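Local coordinates for oxidoreductase (Listeria innocua, PDB 3E18), which binds NAD and is probably a dehydrogenase of the GFO/IDH/MocA family, though its substrate and reaction are not known, at residues 150-155 / 223-228; 180-185 / 214-219. All blocks are in the same frame, centred on the assembly; numbering follows the deposited sequence.

Contact 1 of 2, residues 150-155 / 223-228; sequences ESRVHG and TAQIEV
Residues 150-154 and 223-228 run side by side as parallel strands, 3° apart, with Ser151 facing Ile226 and Arg152 facing Glu227. The backbone ladder alternates between the strands. Ser151 N donates to Gln225 O, Glu227 N to Ser151 O, and Val153 N to Glu227 O, each at 3.0 Å. Glu150, Arg152, Gln225 and Glu227 share one face of the sheet, and their polar ends form a buried network. Glu227 is central. Its CG lies anti to the backbone N (chi1 -167°), and beyond CG the chain runs extended, with OE2 reaching His154 and Arg152. His154 NE2 donates to the anti lone pair of Glu227 OE2 at 2.6 Å, with ring and carboxylate nearly coplanar. Arg152 NE adds a weak, bent hydrogen bond to Glu227 OE2 at 3.3 Å, part of a salt bridge. The guanidinium is turned 74° from that carboxylate. Arg152 grips Glu150 OE1 end-on with both NH1 (2.8 Å) and NH2. Glu150 OE2 is held by His148. Gln225 NE2 donates to Glu227 OE1 at 2.9 Å, and a water links that oxygen to Arg152 NH1. Two carboxylates probably offset the arginine charge, which lies close to Arg152 of the second subunit. On the other face Ser151 CB meets Ile226 CD1, under helix 173-188. This is the one parallel strand pair in the otherwise antiparallel sheet of a GFO/IDH/MocA C-terminal domain, with its polar face at the subunit interface.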
# COMPACT_ATOMS: atom_id res chain seq x y z
N GLU A 150 -3.31 -7.16 -3.87
CA GLU A 150 -3.25 -6.64 -2.53
C GLU A 150 -4.29 -7.40 -1.74
O GLU A 150 -5.44 -7.43 -2.12
CB GLU A 150 -3.49 -5.12 -2.48
CG GLU A 150 -2.44 -4.32 -3.23
CD GLU A 150 -2.67 -2.83 -3.26
OE1 GLU A 150 -3.54 -2.29 -2.54
OE2 GLU A 150 -1.93 -2.19 -4.04
N SER A 151 -3.84 -8.06 -0.67
CA SER A 151 -4.67 -8.95 0.13
C SER A 151 -4.63 -8.45 1.56
O SER A 151 -3.56 -8.37 2.17
CB SER A 151 -4.11 -10.37 -0.00
OG SER A 151 -4.79 -11.30 0.83
N ARG A 152 -5.79 -8.09 2.12
CA ARG A 152 -5.82 -7.40 3.41
C ARG A 152 -6.87 -8.03 4.31
O ARG A 152 -7.98 -8.27 3.89
CB ARG A 152 -6.21 -5.92 3.23
CG ARG A 152 -5.16 -5.02 2.57
CD ARG A 152 -5.67 -3.58 2.45
NE ARG A 152 -4.64 -2.68 1.89
CZ ARG A 152 -4.47 -2.42 0.59
NH1 ARG A 152 -3.50 -1.60 0.20
NH2 ARG A 152 -5.25 -2.98 -0.32
N VAL A 153 -6.50 -8.29 5.55
CA VAL A 153 -7.51 -8.63 6.56
C VAL A 153 -7.45 -7.58 7.65
O VAL A 153 -6.50 -7.54 8.43
CB VAL A 153 -7.33 -10.08 7.11
CG1 VAL A 153 -8.34 -10.35 8.22
CG2 VAL A 153 -7.50 -11.11 5.99
N HIS A 154 -8.47 -6.74 7.72
CA HIS A 154 -8.53 -5.65 8.67
C HIS A 154 -9.66 -5.87 9.66
O HIS A 154 -10.70 -6.44 9.31
CB HIS A 154 -8.80 -4.33 7.94
CG HIS A 154 -7.60 -3.75 7.24
ND1 HIS A 154 -7.66 -2.56 6.55
CD2 HIS A 154 -6.32 -4.17 7.15
CE1 HIS A 154 -6.47 -2.28 6.04
NE2 HIS A 154 -5.64 -3.24 6.39
N GLY A 155 -9.48 -5.39 10.88
CA GLY A 155 -10.55 -5.44 11.88
C GLY A 155 -10.15 -4.60 13.06
O GLY A 155 -9.05 -4.07 13.08
N THR A 223 4.02 -8.30 -8.16
CA THR A 223 4.22 -7.68 -6.88
C THR A 223 2.97 -7.92 -6.03
O THR A 223 1.88 -8.20 -6.54
CB THR A 223 4.59 -6.16 -6.97
OG1 THR A 223 3.54 -5.44 -7.62
CG2 THR A 223 5.91 -5.93 -7.74
N ALA A 224 3.13 -7.88 -4.72
CA ALA A 224 1.99 -8.09 -3.83
C ALA A 224 2.20 -7.32 -2.59
O ALA A 224 3.32 -7.14 -2.15
CB ALA A 224 1.81 -9.58 -3.51
N GLN A 225 1.10 -6.87 -2.00
CA GLN A 225 1.15 -6.26 -0.70
C GLN A 225 0.18 -7.06 0.14
O GLN A 225 -0.96 -7.23 -0.27
CB GLN A 225 0.72 -4.80 -0.76
CG GLN A 225 0.72 -4.11 0.61
CD GLN A 225 0.48 -2.62 0.53
OE1 GLN A 225 0.83 -1.99 -0.46
NE2 GLN A 225 -0.13 -2.04 1.57
N ILE A 226 0.66 -7.57 1.28
CA ILE A 226 -0.16 -8.38 2.20
C ILE A 226 -0.25 -7.64 3.50
O ILE A 226 0.74 -7.12 4.02
CB ILE A 226 0.46 -9.80 2.44
CG1 ILE A 226 0.80 -10.52 1.12
CG2 ILE A 226 -0.39 -10.62 3.40
CD1 ILE A 226 -0.36 -10.69 0.14
N GLU A 227 -1.43 -7.58 4.08
CA GLU A 227 -1.54 -6.74 5.24
C GLU A 227 -2.53 -7.41 6.16
O GLU A 227 -3.48 -8.02 5.69
CB GLU A 227 -2.07 -5.41 4.74
CG GLU A 227 -2.03 -4.24 5.64
CD GLU A 227 -2.40 -3.00 4.87
OE1 GLU A 227 -1.58 -2.50 4.06
OE2 GLU A 227 -3.54 -2.54 5.05
N VAL A 228 -2.26 -7.34 7.46
CA VAL A 228 -3.24 -7.71 8.48
C VAL A 228 -3.23 -6.56 9.44
O VAL A 228 -2.17 -6.02 9.76
CB VAL A 228 -2.86 -9.02 9.23
CG1 VAL A 228 -3.83 -9.30 10.42
CG2 VAL A 228 -2.90 -10.21 8.29
O HOH W 1 -2.50 -0.55 2.64

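Contact 2 of 2, residues 180-185 / 214-219; sequences HLLDQL and TFITFE. With NAD (nicotinamide-adenine-dinucleotide), chain E.
Leu182 and Leu185, one turn apart on helix 180-185, meet the side chains that Thr214, Ile216 and Phe218 raise from strand 214-218. Helix and strand run nearly in the same direction, at -17°. Their axes come no closer than 12.2 Å, and long side chains span the gap. Ile216 is the middle bump. Its CD1 enters the hollow between the two leucines, 3.8 Å from Leu182 CD2 and 3.7 Å from Leu185 CD2. CG1 lies anti to the carbonyl carbon (chi1 -64°), and an extended chi2 then sends CD1 to the helix. Leu185 and Ile216 meet tip to tip, whereas Leu182 comes across Ile216 at a slant. Leu185 in turn fits the notch between Ile216 and Phe218. It has CG anti to the backbone N (chi1 176°), and one methyl, CD2, touches both neighbours. Leu185 CG is 3.8 Å from Phe218 CZ. The phenyl ring takes this contact at its edge, near the ring plane, so CZ and CE2 abut the leucine. This is helix-on-sheet packing in the alpha+beta C-terminal domain of the GFO/IDH/MocA family, where helix 173-188 lies against one face of the large mixed sheet. At the other end of the row, Leu182 CD2 only grazes Thr214 CG2, at 4.4 Å. Thr214 turns its methyl to the helix while its hydroxyl bonds to Ser197 O. Ile335 and Ile338 of helix 325-344 also pack on Leu182. His180 points from the helix to the cofactor instead. The ring edge of His180 approaches the nicotinamide carboxamide, with His180 NE2 3.5 Å from NAD O7N. Lys96 and Asn124, both NAD-binding residues, touch the same imidazole.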
# COMPACT_ATOMS: atom_id res chain seq x y z
N HIS A 180 -1.92 -17.68 6.57
CA HIS A 180 -3.02 -17.91 5.61
C HIS A 180 -2.87 -17.09 4.34
O HIS A 180 -3.02 -17.62 3.23
CB HIS A 180 -4.35 -17.50 6.21
CG HIS A 180 -4.90 -18.46 7.20
ND1 HIS A 180 -4.94 -19.82 6.98
CD2 HIS A 180 -5.49 -18.25 8.40
CE1 HIS A 180 -5.52 -20.41 8.01
NE2 HIS A 180 -5.86 -19.48 8.89
N LEU A 181 -2.58 -15.80 4.49
CA LEU A 181 -2.56 -14.90 3.34
C LEU A 181 -1.34 -15.14 2.48
O LEU A 181 -1.41 -15.06 1.25
CB LEU A 181 -2.60 -13.44 3.78
CG LEU A 181 -3.79 -13.06 4.66
CD1 LEU A 181 -3.73 -11.58 4.90
CD2 LEU A 181 -5.07 -13.41 3.94
N LEU A 182 -0.23 -15.46 3.12
CA LEU A 182 1.02 -15.69 2.38
C LEU A 182 0.99 -17.03 1.66
O LEU A 182 1.60 -17.21 0.58
CB LEU A 182 2.21 -15.65 3.33
CG LEU A 182 2.51 -14.31 4.01
CD1 LEU A 182 3.47 -14.53 5.14
CD2 LEU A 182 3.02 -13.23 3.04
N ASP A 183 0.31 -17.99 2.29
CA ASP A 183 0.12 -19.32 1.71
C ASP A 183 -0.78 -19.27 0.47
O ASP A 183 -0.44 -19.85 -0.57
CB ASP A 183 -0.41 -20.31 2.74
CG ASP A 183 -0.69 -21.66 2.14
OD1 ASP A 183 0.28 -22.37 1.77
OD2 ASP A 183 -1.88 -21.97 1.99
N GLN A 184 -1.90 -18.55 0.57
CA GLN A 184 -2.74 -18.20 -0.60
C GLN A 184 -1.90 -17.64 -1.73
O GLN A 184 -1.97 -18.12 -2.86
CB GLN A 184 -3.80 -17.17 -0.21
CG GLN A 184 -5.04 -17.79 0.47
CD GLN A 184 -6.05 -16.75 0.93
OE1 GLN A 184 -5.81 -15.54 0.87
NE2 GLN A 184 -7.19 -17.22 1.39
N LEU A 185 -1.08 -16.65 -1.42
CA LEU A 185 -0.30 -15.95 -2.45
C LEU A 185 0.71 -16.86 -3.14
O LEU A 185 0.88 -16.81 -4.38
CB LEU A 185 0.44 -14.77 -1.81
CG LEU A 185 1.39 -13.95 -2.70
CD1 LEU A 185 0.63 -13.15 -3.76
CD2 LEU A 185 2.23 -13.04 -1.82
N THR A 214 3.55 -6.17 4.28
CA THR A 214 4.73 -6.59 3.56
C THR A 214 4.57 -6.33 2.06
O THR A 214 3.48 -6.43 1.53
CB THR A 214 5.07 -8.08 3.88
OG1 THR A 214 6.18 -8.51 3.08
CG2 THR A 214 3.89 -9.00 3.64
N PHE A 215 5.67 -6.00 1.37
CA PHE A 215 5.60 -5.81 -0.06
C PHE A 215 6.55 -6.83 -0.64
O PHE A 215 7.75 -6.83 -0.32
CB PHE A 215 6.01 -4.38 -0.46
CG PHE A 215 5.63 -4.00 -1.89
CD1 PHE A 215 4.42 -3.37 -2.15
CD2 PHE A 215 6.48 -4.26 -2.97
CE1 PHE A 215 4.05 -3.01 -3.46
CE2 PHE A 215 6.13 -3.91 -4.26
CZ PHE A 215 4.90 -3.27 -4.51
N ILE A 216 5.99 -7.72 -1.46
CA ILE A 216 6.71 -8.86 -1.99
C ILE A 216 6.88 -8.70 -3.49
O ILE A 216 5.95 -8.31 -4.18
CB ILE A 216 5.94 -10.17 -1.66
CG1 ILE A 216 5.89 -10.37 -0.14
CG2 ILE A 216 6.58 -11.39 -2.31
CD1 ILE A 216 4.74 -11.25 0.29
N THR A 217 8.08 -8.99 -3.99
CA THR A 217 8.28 -9.02 -5.43
C THR A 217 8.74 -10.44 -5.82
O THR A 217 9.56 -11.04 -5.13
CB THR A 217 9.35 -7.99 -5.87
OG1 THR A 217 9.05 -6.71 -5.29
CG2 THR A 217 9.36 -7.84 -7.37
N PHE A 218 8.20 -10.95 -6.93
CA PHE A 218 8.53 -12.29 -7.44
C PHE A 218 9.53 -12.16 -8.56
O PHE A 218 9.66 -11.09 -9.11
CB PHE A 218 7.28 -13.00 -7.93
CG PHE A 218 6.33 -13.36 -6.81
CD1 PHE A 218 6.48 -14.56 -6.13
CD2 PHE A 218 5.35 -12.47 -6.41
CE1 PHE A 218 5.65 -14.90 -5.08
CE2 PHE A 218 4.50 -12.80 -5.35
CZ PHE A 218 4.66 -14.02 -4.68
N GLU A 219 10.19 -13.26 -8.91
CA GLU A 219 11.19 -13.26 -10.00
C GLU A 219 10.58 -12.91 -11.36
O GLU A 219 11.27 -12.37 -12.24
CB GLU A 219 11.91 -14.62 -10.08
CG GLU A 219 12.67 -15.04 -8.82
CD GLU A 219 14.04 -14.37 -8.65
OE1 GLU A 219 14.52 -13.68 -9.58
OE2 GLU A 219 14.66 -14.55 -7.58
PA NAD E . -6.74 -22.85 22.05
O1A NAD E . -8.16 -22.46 21.94
O2A NAD E . -6.00 -22.15 23.12
O5B NAD E . -6.61 -24.44 22.24
C5B NAD E . -5.38 -25.13 22.31
C4B NAD E . -5.63 -26.39 23.14
O4B NAD E . -4.47 -27.20 23.16
C3B NAD E . -5.95 -26.03 24.59
O3B NAD E . -7.15 -26.67 24.95
C2B NAD E . -4.78 -26.59 25.38
O2B NAD E . -5.15 -27.05 26.65
C1B NAD E . -4.28 -27.70 24.47
N9A NAD E . -2.86 -28.03 24.68
C8A NAD E . -1.83 -27.17 24.97
N7A NAD E . -0.69 -27.89 25.07
C5A NAD E . -0.98 -29.19 24.84
C6A NAD E . -0.20 -30.34 24.83
N6A NAD E . 1.13 -30.23 24.89
N1A NAD E . -0.79 -31.56 24.56
C2A NAD E . -2.15 -31.65 24.32
N3A NAD E . -2.92 -30.51 24.34
C4A NAD E . -2.34 -29.30 24.60
O3 NAD E . -6.01 -22.59 20.63
PN NAD E . -6.76 -22.56 19.22
O1N NAD E . -7.22 -21.17 18.92
O2N NAD E . -7.70 -23.70 19.09
O5D NAD E . -5.51 -22.82 18.20
C5D NAD E . -4.72 -23.99 18.23
C4D NAD E . -3.97 -24.15 16.89
O4D NAD E . -4.87 -24.04 15.81
C3D NAD E . -2.92 -23.08 16.67
O3D NAD E . -1.83 -23.64 15.94
C2D NAD E . -3.59 -22.05 15.78
O2D NAD E . -2.65 -21.43 14.95
C1D NAD E . -4.54 -22.93 14.98
N1N NAD E . -5.76 -22.25 14.45
C2N NAD E . -5.98 -22.33 13.11
C3N NAD E . -7.08 -21.74 12.51
C7N NAD E . -7.38 -22.06 11.07
O7N NAD E . -8.36 -21.33 10.40
N7N NAD E . -6.72 -23.05 10.46
C4N NAD E . -8.02 -21.08 13.31
C5N NAD E . -7.81 -21.01 14.69
C6N NAD E . -6.68 -21.61 15.25

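Overall arrangement
Contacts 1 and 2 share one sheet, in which strands 211-218 and 223-229 are neighbours, and their centres are 9 Å apart. Ala224 O lies 2.8 Å from Ile216 N and Ile226 O lies 3.0 Å from Thr214 N, both probable hydrogen bonds. Leu181 adds a second joint: its CB packs 3.6 Å from Ile226 CG2. The sheet thus has the helix of contact 2 on one face and the polar cluster of contact 1 on the other, toward the second subunit. The cofactor is on the helix side. His180 lines the NAD pocket, while the side chain of Val153 in contact 1 is about 11 Å from NAD.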